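Local coordinates for GH62 arabinofuranosidase (Podospora anserina, PDB 4N4B), which releases terminal non-reducing alpha-L-arabinofuranosyl residues from alpha-L-arabinosides, probably in the breakdown of plant xylan, at residues A[164-178]-A[216-228]. Numbering follows the deposited sequence.
Sequences VDMWVICDSASCHLF and EAACVYSLPDGKY. With TRS (2-amino-2-hydroxymethyl-propane-1,3-diol), chain D.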
loop_
_atom_site.group_PDB
_atom_site.type_symbol
_atom_site.label_atom_id
_atom_site.label_comp_id
_atom_site.label_asym_id
_atom_site.label_seq_id
_atom_site.Cartn_x
_atom_site.Cartn_y
_atom_site.Cartn_z
ATOM N N VAL A 164 -10.486 -2.075 -5.246
ATOM C CA VAL A 164 -9.267 -1.300 -5.059
ATOM C C VAL A 164 -8.253 -2.027 -4.193
ATOM O O VAL A 164 -8.544 -2.919 -3.494
ATOM C CB VAL A 164 -9.557 0.098 -4.434
ATOM C CG1 VAL A 164 -10.509 0.877 -5.318
ATOM C CG2 VAL A 164 -10.097 -0.026 -3.010
ATOM N N ASP A 165 -7.027 -1.555 -4.310
ATOM C CA ASP A 165 -5.960 -1.784 -3.377
ATOM C C ASP A 165 -5.504 -3.249 -3.230
ATOM O O ASP A 165 -5.674 -3.860 -2.250
ATOM C CB ASP A 165 -6.275 -1.078 -2.052
ATOM C CG ASP A 165 -6.432 0.446 -2.224
ATOM O OD1 ASP A 165 -6.041 0.914 -3.257
ATOM O OD2 ASP A 165 -6.894 1.082 -1.336
ATOM N N MET A 166 -4.863 -3.695 -4.296
ATOM C CA MET A 166 -4.438 -5.060 -4.509
ATOM C C MET A 166 -3.103 -5.352 -3.827
ATOM O O MET A 166 -2.202 -4.625 -3.927
ATOM C CB MET A 166 -4.353 -5.352 -6.013
ATOM C CG MET A 166 -5.500 -4.803 -6.819
ATOM S SD MET A 166 -7.085 -5.565 -6.315
ATOM C CE MET A 166 -8.257 -4.598 -7.339
ATOM N N TRP A 167 -3.053 -6.465 -3.133
ATOM C CA TRP A 167 -1.872 -6.779 -2.321
ATOM C C TRP A 167 -1.564 -8.267 -2.374
ATOM O O TRP A 167 -2.424 -9.063 -1.984
ATOM C CB TRP A 167 -2.095 -6.352 -0.838
ATOM C CG TRP A 167 -0.942 -6.617 -0.008
ATOM C CD1 TRP A 167 -0.569 -7.811 0.635
ATOM C CD2 TRP A 167 0.054 -5.657 0.379
ATOM N NE1 TRP A 167 0.592 -7.608 1.326
ATOM C CE2 TRP A 167 1.016 -6.300 1.212
ATOM C CE3 TRP A 167 0.267 -4.315 0.079
ATOM C CZ2 TRP A 167 2.079 -5.673 1.760
ATOM C CZ3 TRP A 167 1.380 -3.677 0.624
ATOM C CH2 TRP A 167 2.262 -4.342 1.404
ATOM N N VAL A 168 -0.366 -8.650 -2.784
ATOM C CA VAL A 168 0.084 -10.072 -2.753
ATOM C C VAL A 168 1.025 -10.255 -1.622
ATOM O O VAL A 168 1.915 -9.462 -1.305
ATOM C CB VAL A 168 0.786 -10.395 -4.064
ATOM C CG1 VAL A 168 1.486 -11.774 -4.030
ATOM C CG2 VAL A 168 -0.177 -10.336 -5.279
ATOM N N ILE A 169 0.876 -11.427 -0.991
ATOM C CA ILE A 169 1.864 -11.956 -0.043
ATOM C C ILE A 169 1.867 -13.501 -0.216
ATOM O O ILE A 169 0.838 -14.107 -0.273
ATOM C CB ILE A 169 1.616 -11.588 1.423
ATOM C CG1 ILE A 169 2.662 -12.205 2.360
ATOM C CG2 ILE A 169 0.208 -11.864 1.887
ATOM C CD1 ILE A 169 2.594 -11.725 3.791
ATOM N N CYS A 170 3.108 -14.048 -0.293
ATOM C CA CYS A 170 3.276 -15.532 -0.379
ATOM C C CYS A 170 3.991 -16.028 0.809
ATOM O O CYS A 170 4.763 -15.357 1.444
ATOM C CB CYS A 170 4.086 -15.869 -1.628
ATOM S SG CYS A 170 3.564 -15.119 -3.202
ATOM N N ASP A 171 3.719 -17.307 1.115
ATOM C CA ASP A 171 4.640 -18.063 2.030
ATOM C C ASP A 171 5.348 -19.024 1.131
ATOM O O ASP A 171 5.504 -18.839 -0.067
ATOM C CB ASP A 171 3.877 -18.622 3.184
ATOM C CG ASP A 171 2.930 -19.698 2.811
ATOM O OD1 ASP A 171 2.867 -20.183 1.702
ATOM O OD2 ASP A 171 2.185 -20.077 3.766
ATOM N N SER A 172 5.925 -20.114 1.704
ATOM C CA SER A 172 6.724 -20.948 0.809
ATOM C C SER A 172 5.870 -21.995 0.043
ATOM O O SER A 172 6.384 -22.670 -0.841
ATOM C CB SER A 172 7.849 -21.682 1.603
ATOM O OG SER A 172 7.188 -22.457 2.579
ATOM N N ALA A 173 4.583 -22.048 0.349
ATOM C CA ALA A 173 3.635 -22.852 -0.422
ATOM C C ALA A 173 2.577 -22.191 -1.360
ATOM O O ALA A 173 2.185 -22.714 -2.390
ATOM C CB ALA A 173 2.857 -23.749 0.562
ATOM N N SER A 174 2.106 -20.999 -0.883
ATOM C CA SER A 174 0.937 -20.396 -1.465
ATOM C C SER A 174 1.120 -18.871 -1.537
ATOM O O SER A 174 1.802 -18.255 -0.773
ATOM C CB SER A 174 -0.310 -20.618 -0.679
ATOM O OG SER A 174 -0.567 -22.067 -0.578
ATOM N N CYS A 175 0.484 -18.305 -2.588
ATOM C CA CYS A 175 0.434 -16.842 -2.768
ATOM C C CYS A 175 -0.987 -16.384 -2.679
ATOM O O CYS A 175 -1.896 -16.927 -3.324
ATOM C CB CYS A 175 0.978 -16.456 -4.118
ATOM S SG CYS A 175 2.759 -16.734 -4.316
ATOM N N HIS A 176 -1.175 -15.324 -1.899
ATOM C CA HIS A 176 -2.501 -14.762 -1.573
ATOM C C HIS A 176 -2.617 -13.334 -2.133
ATOM O O HIS A 176 -1.605 -12.589 -2.149
ATOM C CB HIS A 176 -2.639 -14.685 -0.054
ATOM C CG HIS A 176 -2.538 -16.027 0.624
ATOM N ND1 HIS A 176 -1.370 -16.696 0.964
ATOM C CD2 HIS A 176 -3.599 -16.765 0.973
ATOM C CE1 HIS A 176 -1.798 -17.870 1.517
ATOM N NE2 HIS A 176 -3.103 -17.881 1.587
ATOM N N LEU A 177 -3.786 -13.024 -2.590
ATOM C CA LEU A 177 -4.123 -11.740 -3.196
ATOM C C LEU A 177 -5.288 -11.163 -2.453
ATOM O O LEU A 177 -6.419 -11.683 -2.490
ATOM C CB LEU A 177 -4.469 -11.876 -4.643
ATOM C CG LEU A 177 -5.002 -10.660 -5.459
ATOM C CD1 LEU A 177 -3.957 -9.559 -5.385
ATOM C CD2 LEU A 177 -5.370 -11.046 -6.842
ATOM N N PHE A 178 -5.021 -10.057 -1.777
ATOM C CA PHE A 178 -5.968 -9.298 -0.968
ATOM C C PHE A 178 -6.509 -8.112 -1.743
ATOM O O PHE A 178 -5.763 -7.539 -2.594
ATOM C CB PHE A 178 -5.388 -8.814 0.303
ATOM C CG PHE A 178 -5.062 -9.883 1.287
ATOM C CD1 PHE A 178 -3.897 -10.609 1.227
ATOM C CD2 PHE A 178 -5.950 -10.113 2.353
ATOM C CE1 PHE A 178 -3.637 -11.566 2.264
ATOM C CE2 PHE A 178 -5.671 -11.070 3.330
ATOM C CZ PHE A 178 -4.551 -11.821 3.218
ATOM N N GLU A 216 -9.962 0.500 3.060
ATOM C CA GLU A 216 -9.068 0.242 1.899
ATOM C C GLU A 216 -7.680 0.215 2.417
ATOM O O GLU A 216 -7.346 0.161 3.557
ATOM C CB GLU A 216 -9.353 1.233 0.780
ATOM C CG GLU A 216 -8.909 2.617 1.057
ATOM C CD GLU A 216 -9.431 3.666 0.097
ATOM O OE1 GLU A 216 -10.143 3.375 -0.868
ATOM O OE2 GLU A 216 -9.057 4.855 0.261
ATOM N N ALA A 217 -6.766 0.124 1.415
ATOM C CA ALA A 217 -5.301 0.285 1.615
ATOM C C ALA A 217 -4.690 -0.754 2.512
ATOM O O ALA A 217 -3.927 -0.470 3.437
ATOM C CB ALA A 217 -5.026 1.686 2.064
ATOM N N ALA A 218 -5.088 -2.020 2.348
ATOM C CA ALA A 218 -4.519 -3.095 3.165
ATOM C C ALA A 218 -3.027 -3.263 2.901
ATOM O O ALA A 218 -2.547 -3.104 1.759
ATOM C CB ALA A 218 -5.264 -4.374 2.929
ATOM N N CYS A 219 -2.329 -3.637 3.968
ATOM C CA CYS A 219 -0.989 -4.215 3.927
ATOM C C CYS A 219 -0.960 -5.521 4.712
ATOM O O CYS A 219 -1.565 -5.567 5.784
ATOM C CB CYS A 219 0.112 -3.334 4.511
ATOM S SG CYS A 219 0.229 -1.620 3.894
ATOM N N VAL A 220 -0.351 -6.551 4.162
ATOM C CA VAL A 220 -0.146 -7.853 4.902
ATOM C C VAL A 220 1.348 -8.160 4.851
ATOM O O VAL A 220 1.873 -8.328 3.748
ATOM C CB VAL A 220 -1.019 -8.965 4.335
ATOM C CG1 VAL A 220 -0.881 -10.162 5.263
ATOM C CG2 VAL A 220 -2.484 -8.447 4.208
ATOM N N TYR A 221 1.959 -8.230 6.015
ATOM C CA TYR A 221 3.387 -8.472 6.130
ATOM C C TYR A 221 3.677 -9.735 6.934
ATOM O O TYR A 221 2.913 -10.074 7.819
ATOM C CB TYR A 221 4.048 -7.308 6.810
ATOM C CG TYR A 221 3.996 -5.987 6.095
ATOM C CD1 TYR A 221 4.699 -5.850 4.949
ATOM C CD2 TYR A 221 3.222 -4.948 6.567
ATOM C CE1 TYR A 221 4.697 -4.697 4.210
ATOM C CE2 TYR A 221 3.215 -3.718 5.836
ATOM C CZ TYR A 221 3.958 -3.617 4.694
ATOM O OH TYR A 221 3.980 -2.434 3.970
ATOM N N SER A 222 4.804 -10.321 6.635
ATOM C CA SER A 222 5.343 -11.364 7.503
ATOM C C SER A 222 6.351 -10.774 8.452
ATOM O O SER A 222 6.990 -9.750 8.250
ATOM C CB SER A 222 5.985 -12.475 6.691
ATOM O OG SER A 222 7.109 -12.088 5.958
ATOM N N LEU A 223 6.434 -11.461 9.646
ATOM C CA LEU A 223 7.283 -11.049 10.756
ATOM C C LEU A 223 8.379 -12.085 10.976
ATOM O O LEU A 223 8.159 -13.261 10.667
ATOM C CB LEU A 223 6.460 -10.862 11.987
ATOM C CG LEU A 223 5.271 -9.809 11.927
ATOM C CD1 LEU A 223 4.361 -9.963 13.118
ATOM C CD2 LEU A 223 5.920 -8.460 11.908
ATOM N N PRO A 224 9.504 -11.687 11.484
ATOM C CA PRO A 224 10.610 -12.687 11.726
ATOM C C PRO A 224 10.163 -13.802 12.669
ATOM O O PRO A 224 10.765 -14.924 12.477
ATOM C CB PRO A 224 11.717 -11.836 12.363
ATOM C CG PRO A 224 11.355 -10.372 11.996
ATOM C CD PRO A 224 9.909 -10.334 11.845
ATOM N N ASP A 225 9.231 -13.657 13.573
ATOM C CA ASP A 225 8.777 -14.775 14.373
ATOM C C ASP A 225 7.809 -15.708 13.722
ATOM O O ASP A 225 7.335 -16.666 14.329
ATOM C CB ASP A 225 8.241 -14.279 15.716
ATOM C CG ASP A 225 6.880 -13.534 15.560
ATOM O OD1 ASP A 225 6.378 -13.332 14.465
ATOM O OD2 ASP A 225 6.252 -13.308 16.581
ATOM N N GLY A 226 7.461 -15.532 12.433
ATOM C CA GLY A 226 6.599 -16.371 11.627
ATOM C C GLY A 226 5.091 -15.998 11.696
ATOM O O GLY A 226 4.252 -16.726 11.141
ATOM N N LYS A 227 4.797 -14.935 12.423
ATOM C CA LYS A 227 3.426 -14.425 12.390
ATOM C C LYS A 227 3.291 -13.332 11.274
ATOM O O LYS A 227 4.243 -13.039 10.567
ATOM C CB LYS A 227 3.159 -13.885 13.713
ATOM C CG LYS A 227 3.018 -15.038 14.783
ATOM C CD LYS A 227 2.832 -14.430 16.147
ATOM C CE LYS A 227 3.145 -15.466 17.264
ATOM N NZ LYS A 227 2.603 -16.849 17.031
ATOM N N TYR A 228 2.066 -12.838 11.182
ATOM C CA TYR A 228 1.666 -11.909 10.093
ATOM C C TYR A 228 1.042 -10.716 10.749
ATOM O O TYR A 228 0.347 -10.754 11.772
ATOM C CB TYR A 228 0.744 -12.579 9.148
ATOM C CG TYR A 228 1.450 -13.724 8.440
ATOM C CD1 TYR A 228 2.278 -13.559 7.350
ATOM C CD2 TYR A 228 1.341 -15.003 8.998
ATOM C CE1 TYR A 228 2.953 -14.666 6.778
ATOM C CE2 TYR A 228 2.013 -16.051 8.462
ATOM C CZ TYR A 228 2.782 -15.882 7.382
ATOM O OH TYR A 228 3.476 -16.935 6.731
HETATM C C TRS D . -7.188 4.710 -3.676
HETATM C C1 TRS D . -6.737 5.451 -4.923
HETATM C C2 TRS D . -6.052 4.135 -2.779
HETATM C C3 TRS D . -8.202 3.583 -4.037
HETATM N N TRS D . -7.937 5.616 -2.698
HETATM O O1 TRS D . -5.804 6.593 -4.571
HETATM O O2 TRS D . -6.516 3.656 -1.494
HETATM O O3 TRS D . -7.449 2.676 -4.829
HETATM O O HOH W 1 -6.794 -3.352 0.331
HETATM O O HOH W 2 -3.531 -2.855 -0.770
HETATM O O HOH W 3 2.293 -19.134 6.361
#
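Trp167 lies broadside over the backbone of the neighbouring strand: CA of Cys219 sits 3.8 Å from the centroid of the Trp167 six-membered ring, almost on its normal, a CH-pi contact. The two strands, 164-170 and 216-222, are the first strands of successive four-stranded antiparallel blades of the GH62 beta-propeller; they run nearly parallel and meet through side chains and waters. With CG anti to the backbone N (chi1 -179°), the indole reaches across the gap, and its NE1 gives a bent hydrogen bond of 2.8 Å (132°) to Val220 O, in the carbonyl plane on a lone pair. The benzo edge of Trp167 points at the face of Tyr221 in an offset edge-to-face pair, centroids 5.3 Å apart; the Tyr221 hydroxyl is held by the backbone N of Ile288. Farther along, both methyls of Val220 are used: CG2 stands over the centre of the Phe178 ring, while CG1 packs against CG2 of Ile169. CD1 of Ile169 extends on to Tyr228, whose hydroxyl shares a water with Asp171 OD2. Asp171 OD1 accepts from Ala173 N (an Asx turn) and from Ser174 N (an Asx motif), shaping the hairpin that the Cys170-Cys175 disulfide also ties. At the inner end, one water donates to Asp165 O and accepts from Ala218 N; a second donates to Ala218 O and only weakly to Asp165 O. There the carboxylate of Asp165 lies beside His285, a residue known to bind calcium in this protein, and a Tris molecule, probably from the crystallisation liquor, donates to both its oxygens. Glu216, salt-bridged to Arg241, adds a weak bond to the Tris amine. Asp165 OD2, held by Tris O2 at 2.6 Å, also accepts Ala217 N at 2.9 Å on its anti side, 22° out of the carboxylate plane.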